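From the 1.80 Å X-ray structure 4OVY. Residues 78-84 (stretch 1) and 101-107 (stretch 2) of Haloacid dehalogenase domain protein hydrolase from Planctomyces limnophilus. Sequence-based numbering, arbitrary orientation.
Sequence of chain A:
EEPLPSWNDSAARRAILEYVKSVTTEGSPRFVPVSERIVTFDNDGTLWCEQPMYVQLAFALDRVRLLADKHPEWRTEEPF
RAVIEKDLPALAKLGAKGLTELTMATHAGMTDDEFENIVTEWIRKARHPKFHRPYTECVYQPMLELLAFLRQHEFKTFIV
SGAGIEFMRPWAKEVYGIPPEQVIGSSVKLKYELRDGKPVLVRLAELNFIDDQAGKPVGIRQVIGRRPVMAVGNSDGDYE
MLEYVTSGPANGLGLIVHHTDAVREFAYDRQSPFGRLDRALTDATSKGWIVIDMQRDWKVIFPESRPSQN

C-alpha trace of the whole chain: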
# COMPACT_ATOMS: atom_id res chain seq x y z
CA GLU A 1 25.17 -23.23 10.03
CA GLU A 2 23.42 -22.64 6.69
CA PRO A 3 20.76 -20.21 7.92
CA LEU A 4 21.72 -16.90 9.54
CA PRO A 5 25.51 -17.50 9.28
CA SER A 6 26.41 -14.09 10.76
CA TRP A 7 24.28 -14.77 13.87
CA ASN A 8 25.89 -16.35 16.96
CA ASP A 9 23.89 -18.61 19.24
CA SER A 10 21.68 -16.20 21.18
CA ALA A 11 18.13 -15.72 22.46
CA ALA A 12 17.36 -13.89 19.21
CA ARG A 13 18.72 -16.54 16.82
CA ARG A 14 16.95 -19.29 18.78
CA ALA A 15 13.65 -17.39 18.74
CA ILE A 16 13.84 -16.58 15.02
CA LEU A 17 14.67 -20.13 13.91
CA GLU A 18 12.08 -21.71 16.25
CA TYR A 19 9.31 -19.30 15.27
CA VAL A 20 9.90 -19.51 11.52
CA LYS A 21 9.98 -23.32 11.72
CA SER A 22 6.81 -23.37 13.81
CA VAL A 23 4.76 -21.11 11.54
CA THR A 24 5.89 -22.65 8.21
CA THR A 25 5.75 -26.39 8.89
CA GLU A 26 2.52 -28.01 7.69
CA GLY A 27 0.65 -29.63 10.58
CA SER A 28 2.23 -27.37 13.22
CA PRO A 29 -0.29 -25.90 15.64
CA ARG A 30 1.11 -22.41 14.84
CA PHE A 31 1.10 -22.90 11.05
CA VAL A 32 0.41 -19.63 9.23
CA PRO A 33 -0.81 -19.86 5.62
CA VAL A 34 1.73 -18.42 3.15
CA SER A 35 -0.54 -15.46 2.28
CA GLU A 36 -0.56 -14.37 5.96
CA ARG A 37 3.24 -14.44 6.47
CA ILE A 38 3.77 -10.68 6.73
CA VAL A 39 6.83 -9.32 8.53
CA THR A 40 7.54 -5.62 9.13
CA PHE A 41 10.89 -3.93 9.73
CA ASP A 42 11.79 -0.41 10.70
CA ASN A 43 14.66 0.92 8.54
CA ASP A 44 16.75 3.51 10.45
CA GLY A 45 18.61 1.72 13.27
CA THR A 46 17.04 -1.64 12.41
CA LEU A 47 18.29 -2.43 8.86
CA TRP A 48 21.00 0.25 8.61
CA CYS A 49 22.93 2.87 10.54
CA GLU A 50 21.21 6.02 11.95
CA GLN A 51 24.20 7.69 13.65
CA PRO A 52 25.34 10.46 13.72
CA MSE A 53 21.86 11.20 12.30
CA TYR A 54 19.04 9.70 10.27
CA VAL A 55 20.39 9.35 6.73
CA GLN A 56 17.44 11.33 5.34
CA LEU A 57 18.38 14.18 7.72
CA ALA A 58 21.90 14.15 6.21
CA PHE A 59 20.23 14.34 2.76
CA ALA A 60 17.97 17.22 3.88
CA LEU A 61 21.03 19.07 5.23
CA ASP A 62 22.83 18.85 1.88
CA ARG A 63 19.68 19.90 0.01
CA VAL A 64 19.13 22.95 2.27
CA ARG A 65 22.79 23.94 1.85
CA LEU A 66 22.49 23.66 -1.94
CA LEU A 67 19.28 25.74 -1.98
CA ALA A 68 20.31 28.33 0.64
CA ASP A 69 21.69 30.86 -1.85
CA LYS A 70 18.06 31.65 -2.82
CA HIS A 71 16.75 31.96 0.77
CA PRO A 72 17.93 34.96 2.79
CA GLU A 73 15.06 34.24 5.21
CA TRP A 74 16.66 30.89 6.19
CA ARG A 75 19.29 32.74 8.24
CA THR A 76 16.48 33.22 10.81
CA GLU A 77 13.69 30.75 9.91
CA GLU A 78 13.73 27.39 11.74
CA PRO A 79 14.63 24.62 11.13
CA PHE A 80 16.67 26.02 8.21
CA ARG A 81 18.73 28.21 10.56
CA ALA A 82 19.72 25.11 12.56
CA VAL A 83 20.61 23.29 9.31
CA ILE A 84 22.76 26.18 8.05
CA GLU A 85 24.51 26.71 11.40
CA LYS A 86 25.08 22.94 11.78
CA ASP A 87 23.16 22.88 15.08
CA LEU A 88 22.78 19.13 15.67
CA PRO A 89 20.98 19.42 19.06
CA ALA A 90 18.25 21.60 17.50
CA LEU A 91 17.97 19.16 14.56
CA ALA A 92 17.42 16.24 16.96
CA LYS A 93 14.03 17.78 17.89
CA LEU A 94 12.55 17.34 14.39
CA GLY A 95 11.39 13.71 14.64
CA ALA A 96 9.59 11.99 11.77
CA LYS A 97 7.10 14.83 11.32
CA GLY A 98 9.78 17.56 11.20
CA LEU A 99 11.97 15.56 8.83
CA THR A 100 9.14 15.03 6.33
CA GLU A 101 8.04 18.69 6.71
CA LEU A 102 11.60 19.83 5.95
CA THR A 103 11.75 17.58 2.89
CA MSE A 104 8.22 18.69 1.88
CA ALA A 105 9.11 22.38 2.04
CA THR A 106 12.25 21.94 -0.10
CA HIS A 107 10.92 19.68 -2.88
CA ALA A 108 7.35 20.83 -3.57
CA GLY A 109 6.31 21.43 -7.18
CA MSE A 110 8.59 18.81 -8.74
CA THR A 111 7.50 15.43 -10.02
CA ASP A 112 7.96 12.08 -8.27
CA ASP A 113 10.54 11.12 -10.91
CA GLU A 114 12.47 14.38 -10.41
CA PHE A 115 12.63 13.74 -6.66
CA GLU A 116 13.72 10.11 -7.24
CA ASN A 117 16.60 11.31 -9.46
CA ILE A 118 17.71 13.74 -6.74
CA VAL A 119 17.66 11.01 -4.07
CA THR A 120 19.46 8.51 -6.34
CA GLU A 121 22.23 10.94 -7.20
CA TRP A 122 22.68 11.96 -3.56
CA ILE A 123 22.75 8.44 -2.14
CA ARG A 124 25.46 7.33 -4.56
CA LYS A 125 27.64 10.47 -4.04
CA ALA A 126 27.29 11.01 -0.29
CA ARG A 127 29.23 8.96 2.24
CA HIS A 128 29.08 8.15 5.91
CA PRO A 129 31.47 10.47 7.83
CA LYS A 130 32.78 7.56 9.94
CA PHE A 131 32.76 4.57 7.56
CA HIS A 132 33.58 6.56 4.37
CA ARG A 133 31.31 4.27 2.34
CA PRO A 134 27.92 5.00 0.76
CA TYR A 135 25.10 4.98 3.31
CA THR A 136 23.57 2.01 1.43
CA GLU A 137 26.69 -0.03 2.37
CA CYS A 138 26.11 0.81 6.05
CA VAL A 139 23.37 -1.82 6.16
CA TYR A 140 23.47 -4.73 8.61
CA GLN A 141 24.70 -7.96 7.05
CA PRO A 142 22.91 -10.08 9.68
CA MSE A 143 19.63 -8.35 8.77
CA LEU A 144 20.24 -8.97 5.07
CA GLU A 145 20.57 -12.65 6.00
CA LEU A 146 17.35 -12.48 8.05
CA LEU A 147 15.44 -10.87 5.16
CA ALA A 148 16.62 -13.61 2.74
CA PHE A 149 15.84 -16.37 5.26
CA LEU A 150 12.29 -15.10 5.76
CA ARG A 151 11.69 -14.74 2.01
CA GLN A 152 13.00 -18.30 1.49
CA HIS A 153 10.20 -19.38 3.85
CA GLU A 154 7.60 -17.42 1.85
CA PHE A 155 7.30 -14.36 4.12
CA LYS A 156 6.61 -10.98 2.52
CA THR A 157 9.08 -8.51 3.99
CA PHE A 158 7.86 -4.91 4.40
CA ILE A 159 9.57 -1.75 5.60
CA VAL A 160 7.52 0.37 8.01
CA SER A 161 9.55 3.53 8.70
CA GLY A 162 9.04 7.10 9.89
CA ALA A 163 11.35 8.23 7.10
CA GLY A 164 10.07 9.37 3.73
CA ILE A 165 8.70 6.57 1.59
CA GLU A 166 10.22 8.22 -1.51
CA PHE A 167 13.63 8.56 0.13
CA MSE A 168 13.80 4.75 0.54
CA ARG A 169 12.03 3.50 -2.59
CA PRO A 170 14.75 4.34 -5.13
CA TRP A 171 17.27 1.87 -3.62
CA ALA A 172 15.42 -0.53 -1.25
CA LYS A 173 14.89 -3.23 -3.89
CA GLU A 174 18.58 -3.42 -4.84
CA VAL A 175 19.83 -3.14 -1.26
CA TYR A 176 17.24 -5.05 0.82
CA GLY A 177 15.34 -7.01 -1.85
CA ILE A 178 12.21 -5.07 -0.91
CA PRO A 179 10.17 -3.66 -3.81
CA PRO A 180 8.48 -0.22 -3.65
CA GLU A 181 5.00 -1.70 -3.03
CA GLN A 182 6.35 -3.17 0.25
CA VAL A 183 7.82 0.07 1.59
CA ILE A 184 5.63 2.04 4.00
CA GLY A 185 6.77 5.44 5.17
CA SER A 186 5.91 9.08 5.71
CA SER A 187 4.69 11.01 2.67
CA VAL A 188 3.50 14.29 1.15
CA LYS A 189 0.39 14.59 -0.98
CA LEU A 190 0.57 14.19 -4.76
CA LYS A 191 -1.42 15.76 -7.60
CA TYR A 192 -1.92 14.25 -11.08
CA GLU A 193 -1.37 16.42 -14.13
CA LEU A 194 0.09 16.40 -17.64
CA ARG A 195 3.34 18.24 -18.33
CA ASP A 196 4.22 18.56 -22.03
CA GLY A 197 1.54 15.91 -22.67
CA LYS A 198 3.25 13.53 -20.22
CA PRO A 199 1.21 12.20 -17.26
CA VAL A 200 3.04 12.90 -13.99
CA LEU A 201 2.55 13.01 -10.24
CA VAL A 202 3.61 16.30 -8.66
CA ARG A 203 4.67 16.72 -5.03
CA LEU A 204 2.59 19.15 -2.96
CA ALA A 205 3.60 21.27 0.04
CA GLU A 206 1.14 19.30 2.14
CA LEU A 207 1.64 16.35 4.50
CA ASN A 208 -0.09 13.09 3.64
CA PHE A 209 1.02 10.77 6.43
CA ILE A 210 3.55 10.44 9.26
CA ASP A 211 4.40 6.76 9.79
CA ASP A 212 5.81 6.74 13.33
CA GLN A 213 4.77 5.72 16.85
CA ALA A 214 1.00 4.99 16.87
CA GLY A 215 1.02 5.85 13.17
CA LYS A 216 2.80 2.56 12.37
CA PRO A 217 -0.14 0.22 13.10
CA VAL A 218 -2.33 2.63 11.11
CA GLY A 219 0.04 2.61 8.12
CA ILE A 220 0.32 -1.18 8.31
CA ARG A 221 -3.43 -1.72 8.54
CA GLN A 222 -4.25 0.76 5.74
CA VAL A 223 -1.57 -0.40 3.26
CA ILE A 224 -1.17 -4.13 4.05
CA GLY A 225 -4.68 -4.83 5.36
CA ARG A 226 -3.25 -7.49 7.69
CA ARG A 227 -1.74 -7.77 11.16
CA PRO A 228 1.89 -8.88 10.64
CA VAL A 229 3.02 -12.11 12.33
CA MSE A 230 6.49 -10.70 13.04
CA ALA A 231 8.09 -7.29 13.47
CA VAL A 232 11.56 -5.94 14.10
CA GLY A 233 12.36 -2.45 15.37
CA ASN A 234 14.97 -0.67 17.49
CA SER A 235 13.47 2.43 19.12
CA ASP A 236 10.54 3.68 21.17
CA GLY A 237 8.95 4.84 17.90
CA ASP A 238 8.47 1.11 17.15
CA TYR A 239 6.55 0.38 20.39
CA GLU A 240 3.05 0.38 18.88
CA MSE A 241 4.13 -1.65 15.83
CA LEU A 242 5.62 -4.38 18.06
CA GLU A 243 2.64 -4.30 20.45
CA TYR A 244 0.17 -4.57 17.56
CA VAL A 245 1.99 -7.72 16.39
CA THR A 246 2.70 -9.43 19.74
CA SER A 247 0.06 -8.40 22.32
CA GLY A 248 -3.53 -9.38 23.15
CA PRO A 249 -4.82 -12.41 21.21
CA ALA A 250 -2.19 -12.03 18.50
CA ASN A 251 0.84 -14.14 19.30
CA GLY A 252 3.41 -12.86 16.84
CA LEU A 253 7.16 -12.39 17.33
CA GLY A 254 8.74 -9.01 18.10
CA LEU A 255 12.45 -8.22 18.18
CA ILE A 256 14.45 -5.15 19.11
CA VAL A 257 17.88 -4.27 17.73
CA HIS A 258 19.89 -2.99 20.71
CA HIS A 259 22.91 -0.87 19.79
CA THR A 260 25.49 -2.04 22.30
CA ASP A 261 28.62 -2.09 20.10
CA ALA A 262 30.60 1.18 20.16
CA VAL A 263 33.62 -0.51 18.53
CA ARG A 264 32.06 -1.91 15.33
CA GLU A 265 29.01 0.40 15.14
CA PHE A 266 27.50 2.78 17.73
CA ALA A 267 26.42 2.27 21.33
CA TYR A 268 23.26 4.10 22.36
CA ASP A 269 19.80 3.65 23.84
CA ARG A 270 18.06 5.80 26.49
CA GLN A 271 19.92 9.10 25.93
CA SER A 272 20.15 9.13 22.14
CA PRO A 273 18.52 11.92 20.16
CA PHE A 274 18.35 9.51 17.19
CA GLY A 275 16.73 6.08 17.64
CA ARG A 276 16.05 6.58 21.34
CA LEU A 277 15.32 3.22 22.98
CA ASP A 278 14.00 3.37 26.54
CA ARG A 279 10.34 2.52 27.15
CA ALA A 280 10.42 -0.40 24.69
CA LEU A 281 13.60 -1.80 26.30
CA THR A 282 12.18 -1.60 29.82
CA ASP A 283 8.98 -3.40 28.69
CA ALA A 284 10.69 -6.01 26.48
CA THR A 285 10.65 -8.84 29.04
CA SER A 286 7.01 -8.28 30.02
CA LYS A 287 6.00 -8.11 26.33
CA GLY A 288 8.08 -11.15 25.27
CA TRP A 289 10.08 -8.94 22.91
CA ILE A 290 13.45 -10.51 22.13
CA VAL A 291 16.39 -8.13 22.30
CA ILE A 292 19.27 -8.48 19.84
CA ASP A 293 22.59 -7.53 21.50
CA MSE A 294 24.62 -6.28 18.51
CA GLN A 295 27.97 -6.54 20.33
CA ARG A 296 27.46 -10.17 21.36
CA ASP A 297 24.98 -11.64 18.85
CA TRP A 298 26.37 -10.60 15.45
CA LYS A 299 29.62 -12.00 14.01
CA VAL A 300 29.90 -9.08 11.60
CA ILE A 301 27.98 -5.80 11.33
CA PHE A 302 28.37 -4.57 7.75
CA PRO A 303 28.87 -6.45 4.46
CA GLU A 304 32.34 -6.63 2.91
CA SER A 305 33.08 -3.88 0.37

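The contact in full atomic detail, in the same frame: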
# COMPACT_ATOMS: atom_id res chain seq x y z
N GLU A 78 13.46 28.78 11.33
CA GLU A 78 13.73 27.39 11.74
C GLU A 78 12.89 26.44 10.90
O GLU A 78 11.80 26.81 10.46
CB GLU A 78 13.41 27.18 13.23
CG GLU A 78 14.24 28.01 14.20
CD GLU A 78 15.73 27.71 14.14
OE1 GLU A 78 16.14 26.69 13.54
OE2 GLU A 78 16.51 28.51 14.70
N PRO A 79 13.37 25.21 10.68
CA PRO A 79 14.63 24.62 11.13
C PRO A 79 15.82 24.91 10.21
O PRO A 79 16.91 24.39 10.44
CB PRO A 79 14.32 23.12 11.11
CG PRO A 79 13.39 22.98 9.97
CD PRO A 79 12.57 24.24 9.91
N PHE A 80 15.62 25.75 9.20
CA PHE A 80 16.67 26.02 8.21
C PHE A 80 17.89 26.67 8.84
O PHE A 80 19.02 26.34 8.48
CB PHE A 80 16.11 26.89 7.08
CG PHE A 80 14.88 26.31 6.45
CD1 PHE A 80 14.97 25.31 5.50
CD2 PHE A 80 13.62 26.74 6.85
CE1 PHE A 80 13.83 24.76 4.94
CE2 PHE A 80 12.47 26.20 6.28
CZ PHE A 80 12.58 25.21 5.32
N ARG A 81 17.65 27.57 9.79
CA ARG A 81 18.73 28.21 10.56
C ARG A 81 19.62 27.14 11.21
O ARG A 81 20.85 27.17 11.06
CB ARG A 81 18.12 29.14 11.62
CG ARG A 81 19.10 30.06 12.35
CD ARG A 81 19.94 29.36 13.41
NE ARG A 81 19.15 28.50 14.28
CZ ARG A 81 19.66 27.59 15.12
NH1 ARG A 81 18.84 26.86 15.86
NH2 ARG A 81 20.97 27.42 15.24
N ALA A 82 18.99 26.21 11.92
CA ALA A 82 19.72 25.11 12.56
C ALA A 82 20.53 24.30 11.54
O ALA A 82 21.67 23.91 11.80
CB ALA A 82 18.76 24.19 13.30
N VAL A 83 19.93 24.05 10.37
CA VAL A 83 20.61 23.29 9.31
C VAL A 83 21.85 24.05 8.83
O VAL A 83 22.94 23.48 8.74
CB VAL A 83 19.68 23.01 8.12
CG1 VAL A 83 20.43 22.31 7.00
CG2 VAL A 83 18.48 22.17 8.55
N ILE A 84 21.68 25.33 8.54
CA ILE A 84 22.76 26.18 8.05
C ILE A 84 23.88 26.34 9.08
O ILE A 84 25.06 26.28 8.72
CB ILE A 84 22.22 27.56 7.62
CG1 ILE A 84 21.36 27.41 6.36
CG2 ILE A 84 23.36 28.55 7.37
CD1 ILE A 84 20.53 28.63 6.03
N GLU A 101 8.36 17.29 6.98
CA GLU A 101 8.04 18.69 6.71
C GLU A 101 9.20 19.45 6.06
O GLU A 101 8.99 20.27 5.16
CB GLU A 101 7.59 19.41 7.98
CG GLU A 101 6.21 18.98 8.45
CD GLU A 101 5.80 19.59 9.78
OE1 GLU A 101 6.67 19.83 10.64
OE2 GLU A 101 4.59 19.80 9.96
N LEU A 102 10.42 19.19 6.52
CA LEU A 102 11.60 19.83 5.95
C LEU A 102 11.80 19.40 4.50
O LEU A 102 12.08 20.22 3.63
CB LEU A 102 12.84 19.50 6.80
CG LEU A 102 14.19 20.02 6.33
CD1 LEU A 102 14.17 21.54 6.20
CD2 LEU A 102 15.29 19.59 7.29
N THR A 103 11.62 18.10 4.24
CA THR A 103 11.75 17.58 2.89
C THR A 103 10.61 18.10 2.00
O THR A 103 10.84 18.46 0.84
CB THR A 103 11.75 16.03 2.91
OG1 THR A 103 12.77 15.57 3.81
CG2 THR A 103 12.01 15.48 1.53
N MSE A 104 9.41 18.16 2.56
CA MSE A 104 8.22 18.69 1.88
C MSE A 104 8.44 20.11 1.43
O MSE A 104 8.16 20.45 0.29
CB MSE A 104 7.03 18.64 2.85
CG MSE A 104 5.75 19.29 2.35
SE MSE A 104 4.54 19.61 3.88
CE MSE A 104 5.47 21.16 4.69
N ALA A 105 8.96 20.95 2.33
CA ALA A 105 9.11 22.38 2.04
C ALA A 105 10.18 22.67 0.98
O ALA A 105 10.16 23.73 0.37
CB ALA A 105 9.42 23.15 3.32
N THR A 106 11.10 21.73 0.78
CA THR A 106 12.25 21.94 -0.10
C THR A 106 12.14 21.23 -1.44
O THR A 106 13.01 21.41 -2.29
CB THR A 106 13.56 21.52 0.60
OG1 THR A 106 13.45 20.20 1.14
CG2 THR A 106 13.89 22.50 1.73
N HIS A 107 11.10 20.42 -1.63
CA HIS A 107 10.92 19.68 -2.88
C HIS A 107 9.51 19.71 -3.45
O HIS A 107 9.14 18.85 -4.25
CB HIS A 107 11.36 18.23 -2.68
CG HIS A 107 12.81 18.11 -2.32
ND1 HIS A 107 13.27 18.28 -1.04
CD2 HIS A 107 13.90 17.89 -3.09
CE1 HIS A 107 14.58 18.14 -1.02
NE2 HIS A 107 14.99 17.90 -2.26

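Two helical segments of one chain meet here nearly at right angles. Stretch 1 begins in a loop and enters a helix that runs from Phe80 to Ile84, while stretch 2 belongs to a helix already under way at Glu101. The N-to-C directions of the two axes make an angle of 94°, and the axes come no closer than 12.8 Å. At that separation the backbones cannot touch, and the space between them has to be filled by side chains. The nearest pair of CA atoms, those of Pro79 and Leu102, still lie 7.7 Å apart. The contact is correspondingly small, burying 198 Å² summed over both sides, and no hydrogen bond crosses it.

Pro79 starts the first helix from the N-cap position, following a cis peptide bond. Its ring nitrogen carries no hydrogen, which costs little at the beginning of a helix, where backbone NH groups have no preceding turn to bond to. Its carbonyl accepts the first helical hydrogen bond within the stretch: Val83 N donates to Pro79 O at 3.0 Å, and one residue on, Ile84 N donates to Phe80 O at 2.8 Å. Glu78, just ahead of the helix, folds back over this first turn. Glu78 OE2 forms a salt bridge with Arg81 NE at 2.7 Å, and Glu78 OE1 accepts a weak hydrogen bond from Ala82 N at 3.3 Å. An acidic side chain suits this end of a helix, where free NH groups and the helix dipole favour negative charge. Both Glu78 and Arg81 stay out of reach of stretch 2, so their charges are paired away from the apolar contact.

Leu102 is the centre of the packing, touching three residues of stretch 1. Its CA-to-CB bond points sideways, but with chi1 t and chi2 p the end of the side chain comes nearer. Leu102 CD1 lies 3.5 Å from Phe80 CE1 and 4.1 Å from Pro79 CG, while Leu102 CD2 reaches Val83 CG2 at 4.3 Å. A branched leucine can thus offer one methyl to the proline and the ring and the other to the valine one turn on.

Phe80 answers in kind. Its CA-to-CB bond is also sideways, and its long, flat side chain spans the gap that the widely spaced axes leave. Leu102 CD1 approaches the ring obliquely, whereas two methyls meet its edge: Ala105 CB, 4.3 Å from Phe80 CZ, and Thr106 CG2, 3.9 Å from Phe80 CE1. Ala105, whose CA-to-CB bond points toward stretch 1, puts its single methyl against the ring edge.

Thr106 joins two chemistries in one side chain. Its methyl supplies the apolar surface against Phe80, while Thr106 OG1 lies 2.8 Å from Leu102 O and 3.2 Å from Thr103 O, within its own stretch. His107 is out of reach of stretch 1, and its ND1 donates to Thr103 O at 3.1 Å, tying the residue back to the preceding turn.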